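Local coordinates for protein glycine oxidase (Bacillus cereus ATCC 14579, PDB 7CYX) that probably oxidises glycine with molecular oxygen to glyoxylate, hydrogen peroxide and ammonium, using bound FAD, in a route to thiamine diphosphate, at residues A[155-158]-A[159-162]; A[70-73]-A[74-77]; A[61-64]-A[65-69]. All coordinates share one frame; numbering follows the deposited sequence.

Interaction 1. Residues A[155-158]-A[159-162]; sequences APEL and TKAF
Residues 155-158 run directly into 159-162 as the first two turns of helix 155-168. Four successive i to i+4 backbone bonds join them. Thr159 N bonds to Ala155 O, Lys160 N to Pro156 O, Ala161 N to Glu157 O and Phe162 N to Leu158 O. Ala155 O takes a second bond, from Thr159 OG1 at 2.9 Å. This hydroxyl sits above the carbonyl plane, 42° out of it, while the amide of the same residue comes in much nearer that plane. The hydroxyl is turned back there because OG1 lies beside its own backbone N (chi1 -63°). Leu158 and Phe162 lie side by side and point the same way, one helical turn apart. Leu158 CD1 rests 3.6 Å from Phe162 CE2, and CG of the leucine is close to the same ring atom. Across the partly exposed flank, the chains of Glu157 and Lys160 cross. Their nearest atoms are Glu157 OE2 and Lys160 CE, 3.5 Å apart. Lys160 CE also meets Pro156 CB at 3.8 Å, while the lysine chain runs past Pro156 O. Lys160 NZ stays 4.7 Å from Glu157 OE2, so the two charges probably attract without direct contact. Thr159 faces Val14 and Ser43, both FAD-binding residues, and Leu158 and Phe162 pack on helices 14-25 and 73-84. The chemistry is thus divided by side: a buried threonine hydroxyl is satisfied within its own helix next to the FAD-binding region, and the opposite charges lie on the partly exposed side.

Interaction 2. Residues A[70-73]-A[74-77]; sequences RAIF and PQLA
Arg70 O and Ala71 O both approach the ring of Pro74, the nearer being Ala71 O, 3.4 Å from Pro74 CD. The guanidinium of Arg70 comes near the same CD with its edge, but only at 4.4 Å from NH2. Its firmer polar partner is the hydroxyl of Tyr90, bonded to NH1. Ala71 is the second residue of a type I beta turn from Arg70 to Phe73, closed by a weak bond from Phe73 N to Arg70 O. The turn links helix 61-70 to helix 73-84. Ile72 O accepts Leu76 N at 3.0 Å, an i to i+4 bond. With CG2 anti to the backbone N, Ile72 brings this methyl to 4.0 Å from Leu76 CB. Gln75 lies alongside Ile72, and its OE1 is 4.1 Å from the same methyl. Pro342 of helix 341-352 touches both Ile72 and Leu76. Phe73 O receives Ala77 N at 3.1 Å, the next bond of the same kind. Phe73 CB lies 3.5 Å from Pro74 CD, while the edge of its ring meets Arg70 CA in plane. The ring also packs on Leu50 of strand 49-50.

Interaction 3. Residues A[61-64]-A[65-69]; sequences PLFE and LARES
Arg67 reaches back one turn to meet both Phe63 and Glu64, and its guanidinium presents a different side to each. Phe63 CE2 lies over one face of the group, 3.7 Å above its plane and offset toward the rim. The closest pair is Phe63 CE2 and Arg67 NH1, at 3.8 Å. The two chains cross at a slant, with ring and guanidinium planes 76° apart, so they do not stack flat. Glu64 comes to the edge instead. Its OE1 lies in the guanidinium plane and accepts Arg67 NH2 at 3.1 Å in a fairly straight bond. This salt bridge uses the syn lone pair of OE1. The carboxylate is twisted 49° from the guanidinium, and its other oxygen, OE2, is 3.6 Å from NH2. With CG anti to the backbone N (chi1 -176°), the arginine chain runs out alongside Glu64, pointing the same way, and the bend at chi3 turns the guanidinium to Phe63 and Glu64. The second terminal nitrogen, NH1, bonds to the hydroxyl of Thr118, so both ends of the guanidinium are held and its rotation is probably restricted. Beneath, backbone bonds of the i to i+4 type continue the helix: Ala66 N to Leu62 O at 2.7 Å, Arg67 N to Phe63 O and Glu68 N to Glu64 O. Leu62 and Leu65 also approach each other, CD2 to CD2 at 4.4 Å. Both leucines touch helix 360-365, and Leu65 and Ser69 meet helix 341-352. Ala66 touches Leu339, an FAD-binding residue, in the loop before that helix.

From the N terminus the order is interaction 3, interaction 2, interaction 1. All three are local and in series, so none nests in or crosses another, and none closes a long loop. Interaction 3 lies within helix 61-70. Interaction 2 follows at once, where a tight turn leads into helix 73-84. Their centres are about 13 Å apart, and they meet only through the chain. Interaction 1 comes much later, at the start of helix 155-168. It touches interaction 2: Phe162 CZ is 3.7 Å from Leu76 CD2, and Leu158 CD2 is 4.0 Å from Phe73 CE1. This packing ties helices 73-84 and 155-168 together. Interactions 1 and 3 do not touch.

Interaction 1. Residues A[155-158]-A[159-162]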
loop_
_atom_site.group_PDB
_atom_site.type_symbol
_atom_site.label_atom_id
_atom_site.label_comp_id
_atom_site.label_asym_id
_atom_site.label_seq_id
_atom_site.Cartn_x
_atom_site.Cartn_y
_atom_site.Cartn_z
ATOM N N ALA A 155 -5.766 8.244 2.533
ATOM C CA ALA A 155 -6.729 8.835 1.586
ATOM C C ALA A 155 -6.576 8.285 0.172
ATOM O O ALA A 155 -7.555 7.816 -0.359
ATOM C CB ALA A 155 -6.623 10.330 1.620
ATOM N N PRO A 156 -5.410 8.370 -0.488
ATOM C CA PRO A 156 -5.291 7.867 -1.857
ATOM C C PRO A 156 -5.570 6.358 -1.962
ATOM O O PRO A 156 -5.985 5.904 -3.000
ATOM C CB PRO A 156 -3.849 8.156 -2.308
ATOM C CG PRO A 156 -3.202 8.954 -1.176
ATOM C CD PRO A 156 -4.171 8.996 -0.007
ATOM N N GLU A 157 -5.282 5.585 -0.911
ATOM C CA GLU A 157 -5.465 4.133 -0.967
ATOM C C GLU A 157 -6.962 3.814 -0.865
ATOM O O GLU A 157 -7.486 2.964 -1.600
ATOM C CB GLU A 157 -4.638 3.437 0.112
ATOM C CG GLU A 157 -3.145 3.395 -0.177
ATOM C CD GLU A 157 -2.740 3.089 -1.612
ATOM O OE1 GLU A 157 -2.564 1.902 -1.938
ATOM O OE2 GLU A 157 -2.577 4.055 -2.394
ATOM N N LEU A 158 -7.664 4.535 0.012
ATOM C CA LEU A 158 -9.089 4.371 0.135
ATOM C C LEU A 158 -9.743 4.733 -1.201
ATOM O O LEU A 158 -10.642 4.036 -1.675
ATOM C CB LEU A 158 -9.599 5.278 1.249
ATOM C CG LEU A 158 -11.112 5.421 1.293
ATOM C CD1 LEU A 158 -11.745 4.083 1.678
ATOM C CD2 LEU A 158 -11.513 6.530 2.251
ATOM N N THR A 159 -9.286 5.847 -1.784
ATOM C CA THR A 159 -9.795 6.317 -3.038
ATOM C C THR A 159 -9.621 5.223 -4.094
ATOM O O THR A 159 -10.569 4.804 -4.711
ATOM C CB THR A 159 -9.069 7.585 -3.503
ATOM O OG1 THR A 159 -9.320 8.616 -2.551
ATOM C CG2 THR A 159 -9.505 8.024 -4.881
ATOM N N LYS A 160 -8.372 4.790 -4.290
ATOM C CA LYS A 160 -8.061 3.788 -5.264
ATOM C C LYS A 160 -8.887 2.529 -4.956
ATOM O O LYS A 160 -9.430 1.937 -5.868
ATOM C CB LYS A 160 -6.551 3.556 -5.306
ATOM C CG LYS A 160 -5.753 4.675 -5.969
ATOM C CD LYS A 160 -4.245 4.534 -5.790
ATOM C CE LYS A 160 -3.546 5.771 -5.262
ATOM N NZ LYS A 160 -2.974 6.602 -6.351
ATOM N N ALA A 161 -9.036 2.162 -3.675
ATOM C CA ALA A 161 -9.779 0.951 -3.329
ATOM C C ALA A 161 -11.224 1.026 -3.861
ATOM O O ALA A 161 -11.672 0.115 -4.584
ATOM C CB ALA A 161 -9.747 0.718 -1.845
ATOM N N PHE A 162 -11.938 2.103 -3.506
ATOM C CA PHE A 162 -13.293 2.349 -3.973
ATOM C C PHE A 162 -13.368 2.155 -5.491
ATOM O O PHE A 162 -14.252 1.455 -5.985
ATOM C CB PHE A 162 -13.754 3.773 -3.650
ATOM C CG PHE A 162 -14.354 3.986 -2.287
ATOM C CD1 PHE A 162 -15.341 3.150 -1.797
ATOM C CD2 PHE A 162 -13.965 5.058 -1.504
ATOM C CE1 PHE A 162 -15.911 3.362 -0.549
ATOM C CE2 PHE A 162 -14.530 5.270 -0.254
ATOM C CZ PHE A 162 -15.494 4.416 0.231
#

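Interaction 2. Residues A[70-73]-A[74-77]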
loop_
_atom_site.group_PDB
_atom_site.type_symbol
_atom_site.label_atom_id
_atom_site.label_comp_id
_atom_site.label_asym_id
_atom_site.label_seq_id
_atom_site.Cartn_x
_atom_site.Cartn_y
_atom_site.Cartn_z
ATOM N N ARG A 70 -18.017 7.374 10.256
ATOM C CA ARG A 70 -16.929 6.881 11.101
ATOM C C ARG A 70 -17.077 5.378 11.377
ATOM O O ARG A 70 -16.122 4.625 11.296
ATOM C CB ARG A 70 -16.927 7.660 12.421
ATOM C CG ARG A 70 -15.842 7.244 13.403
ATOM C CD ARG A 70 -14.442 7.512 12.877
ATOM N NE ARG A 70 -13.414 6.862 13.680
ATOM C CZ ARG A 70 -13.085 5.576 13.595
ATOM N NH1 ARG A 70 -12.067 5.114 14.303
ATOM N NH2 ARG A 70 -13.768 4.760 12.808
ATOM N N ALA A 71 -18.301 4.958 11.687
ATOM C CA ALA A 71 -18.601 3.630 12.168
ATOM C C ALA A 71 -18.545 2.609 11.027
ATOM O O ALA A 71 -18.422 1.424 11.306
ATOM C CB ALA A 71 -19.958 3.630 12.839
ATOM N N ILE A 72 -18.658 3.065 9.768
ATOM C CA ILE A 72 -18.652 2.179 8.582
ATOM C C ILE A 72 -17.218 1.741 8.271
ATOM O O ILE A 72 -17.012 0.745 7.588
ATOM C CB ILE A 72 -19.301 2.886 7.379
ATOM C CG1 ILE A 72 -20.807 3.057 7.585
ATOM C CG2 ILE A 72 -18.988 2.195 6.049
ATOM C CD1 ILE A 72 -21.441 4.053 6.639
ATOM N N PHE A 73 -16.226 2.470 8.787
ATOM C CA PHE A 73 -14.842 2.347 8.282
ATOM C C PHE A 73 -14.227 0.985 8.600
ATOM O O PHE A 73 -13.501 0.457 7.765
ATOM C CB PHE A 73 -13.960 3.477 8.810
ATOM C CG PHE A 73 -13.876 4.647 7.866
ATOM C CD1 PHE A 73 -13.082 4.586 6.736
ATOM C CD2 PHE A 73 -14.606 5.796 8.095
ATOM C CE1 PHE A 73 -13.007 5.655 5.863
ATOM C CE2 PHE A 73 -14.531 6.865 7.215
ATOM C CZ PHE A 73 -13.730 6.795 6.106
ATOM N N PRO A 74 -14.418 0.399 9.809
ATOM C CA PRO A 74 -13.837 -0.909 10.127
ATOM C C PRO A 74 -14.261 -2.009 9.141
ATOM O O PRO A 74 -13.395 -2.625 8.544
ATOM C CB PRO A 74 -14.304 -1.184 11.569
ATOM C CG PRO A 74 -14.544 0.198 12.139
ATOM C CD PRO A 74 -15.092 0.997 10.970
ATOM N N GLN A 75 -15.566 -2.201 8.931
ATOM C CA GLN A 75 -16.069 -3.250 8.007
ATOM C C GLN A 75 -15.718 -2.890 6.548
ATOM O O GLN A 75 -15.342 -3.777 5.771
ATOM C CB GLN A 75 -17.565 -3.516 8.229
ATOM C CG GLN A 75 -18.363 -3.868 6.972
ATOM C CD GLN A 75 -18.979 -2.668 6.272
ATOM O OE1 GLN A 75 -19.519 -1.756 6.904
ATOM N NE2 GLN A 75 -18.920 -2.661 4.943
ATOM N N LEU A 76 -15.844 -1.611 6.172
ATOM C CA LEU A 76 -15.577 -1.169 4.790
ATOM C C LEU A 76 -14.159 -1.575 4.377
ATOM O O LEU A 76 -13.963 -2.134 3.290
ATOM C CB LEU A 76 -15.740 0.349 4.686
ATOM C CG LEU A 76 -15.409 0.950 3.321
ATOM C CD1 LEU A 76 -16.234 0.294 2.214
ATOM C CD2 LEU A 76 -15.627 2.459 3.338
ATOM N N ALA A 77 -13.200 -1.296 5.273
ATOM C CA ALA A 77 -11.788 -1.577 5.091
ATOM C C ALA A 77 -11.559 -3.060 4.759
ATOM O O ALA A 77 -10.913 -3.374 3.760
ATOM C CB ALA A 77 -11.032 -1.177 6.335
#

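Interaction 3. Residues A[61-64]-A[65-69]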
loop_
_atom_site.group_PDB
_atom_site.type_symbol
_atom_site.label_atom_id
_atom_site.label_comp_id
_atom_site.label_asym_id
_atom_site.label_seq_id
_atom_site.Cartn_x
_atom_site.Cartn_y
_atom_site.Cartn_z
ATOM N N PRO A 61 -25.523 19.338 12.024
ATOM C CA PRO A 61 -26.023 18.108 11.400
ATOM C C PRO A 61 -24.967 17.254 10.670
ATOM O O PRO A 61 -25.260 16.113 10.312
ATOM C CB PRO A 61 -27.067 18.591 10.380
ATOM C CG PRO A 61 -27.426 19.992 10.839
ATOM C CD PRO A 61 -26.155 20.539 11.458
ATOM N N LEU A 62 -23.767 17.798 10.442
ATOM C CA LEU A 62 -22.647 17.016 9.906
ATOM C C LEU A 62 -22.115 16.060 10.978
ATOM O O LEU A 62 -21.826 14.909 10.675
ATOM C CB LEU A 62 -21.520 17.930 9.408
ATOM C CG LEU A 62 -21.716 18.569 8.034
ATOM C CD1 LEU A 62 -20.414 19.181 7.539
ATOM C CD2 LEU A 62 -22.235 17.554 7.025
ATOM N N PHE A 63 -21.983 16.547 12.217
ATOM C CA PHE A 63 -21.431 15.758 13.331
ATOM C C PHE A 63 -22.050 14.356 13.350
ATOM O O PHE A 63 -21.339 13.370 13.547
ATOM C CB PHE A 63 -21.674 16.444 14.677
ATOM C CG PHE A 63 -20.810 15.924 15.799
ATOM C CD1 PHE A 63 -19.447 16.186 15.821
ATOM C CD2 PHE A 63 -21.354 15.170 16.830
ATOM C CE1 PHE A 63 -18.648 15.707 16.848
ATOM C CE2 PHE A 63 -20.553 14.692 17.855
ATOM C CZ PHE A 63 -19.201 14.960 17.864
ATOM N N GLU A 64 -23.368 14.291 13.127
ATOM C CA GLU A 64 -24.124 13.051 13.211
ATOM C C GLU A 64 -23.881 12.197 11.962
ATOM O O GLU A 64 -23.817 10.979 12.059
ATOM C CB GLU A 64 -25.617 13.335 13.393
ATOM C CG GLU A 64 -26.274 12.417 14.411
ATOM C CD GLU A 64 -25.563 12.378 15.759
ATOM O OE1 GLU A 64 -25.224 11.264 16.206
ATOM O OE2 GLU A 64 -25.330 13.463 16.353
ATOM N N LEU A 65 -23.771 12.853 10.802
ATOM C CA LEU A 65 -23.429 12.195 9.538
ATOM C C LEU A 65 -22.010 11.614 9.653
ATOM O O LEU A 65 -21.767 10.497 9.267
ATOM C CB LEU A 65 -23.549 13.218 8.397
ATOM C CG LEU A 65 -24.272 12.764 7.124
ATOM C CD1 LEU A 65 -25.452 11.845 7.419
ATOM C CD2 LEU A 65 -24.750 13.971 6.323
ATOM N N ALA A 66 -21.085 12.402 10.208
ATOM C CA ALA A 66 -19.700 12.005 10.470
ATOM C C ALA A 66 -19.643 10.761 11.364
ATOM O O ALA A 66 -18.899 9.811 11.072
ATOM C CB ALA A 66 -18.959 13.150 11.121
ATOM N N ARG A 67 -20.391 10.799 12.473
ATOM C CA ARG A 67 -20.472 9.688 13.434
ATOM C C ARG A 67 -20.903 8.399 12.715
ATOM O O ARG A 67 -20.345 7.338 12.964
ATOM C CB ARG A 67 -21.438 10.037 14.573
ATOM C CG ARG A 67 -21.529 8.988 15.675
ATOM C CD ARG A 67 -22.362 9.456 16.861
ATOM N NE ARG A 67 -21.573 10.117 17.900
ATOM C CZ ARG A 67 -22.037 11.032 18.747
ATOM N NH1 ARG A 67 -21.280 11.446 19.753
ATOM N NH2 ARG A 67 -23.247 11.540 18.583
ATOM N N GLU A 68 -21.893 8.517 11.824
ATOM C CA GLU A 68 -22.460 7.385 11.077
ATOM C C GLU A 68 -21.425 6.852 10.067
ATOM O O GLU A 68 -21.290 5.632 9.915
ATOM C CB GLU A 68 -23.771 7.825 10.422
ATOM C CG GLU A 68 -24.588 6.692 9.831
ATOM C CD GLU A 68 -25.908 7.105 9.190
ATOM O OE1 GLU A 68 -26.357 8.253 9.420
ATOM O OE2 GLU A 68 -26.491 6.275 8.453
ATOM N N SER A 69 -20.681 7.772 9.424
ATOM C CA SER A 69 -19.627 7.474 8.448
ATOM C C SER A 69 -18.440 6.794 9.131
ATOM O O SER A 69 -17.913 5.801 8.626
ATOM C CB SER A 69 -19.167 8.719 7.729
ATOM O OG SER A 69 -18.656 8.399 6.441
#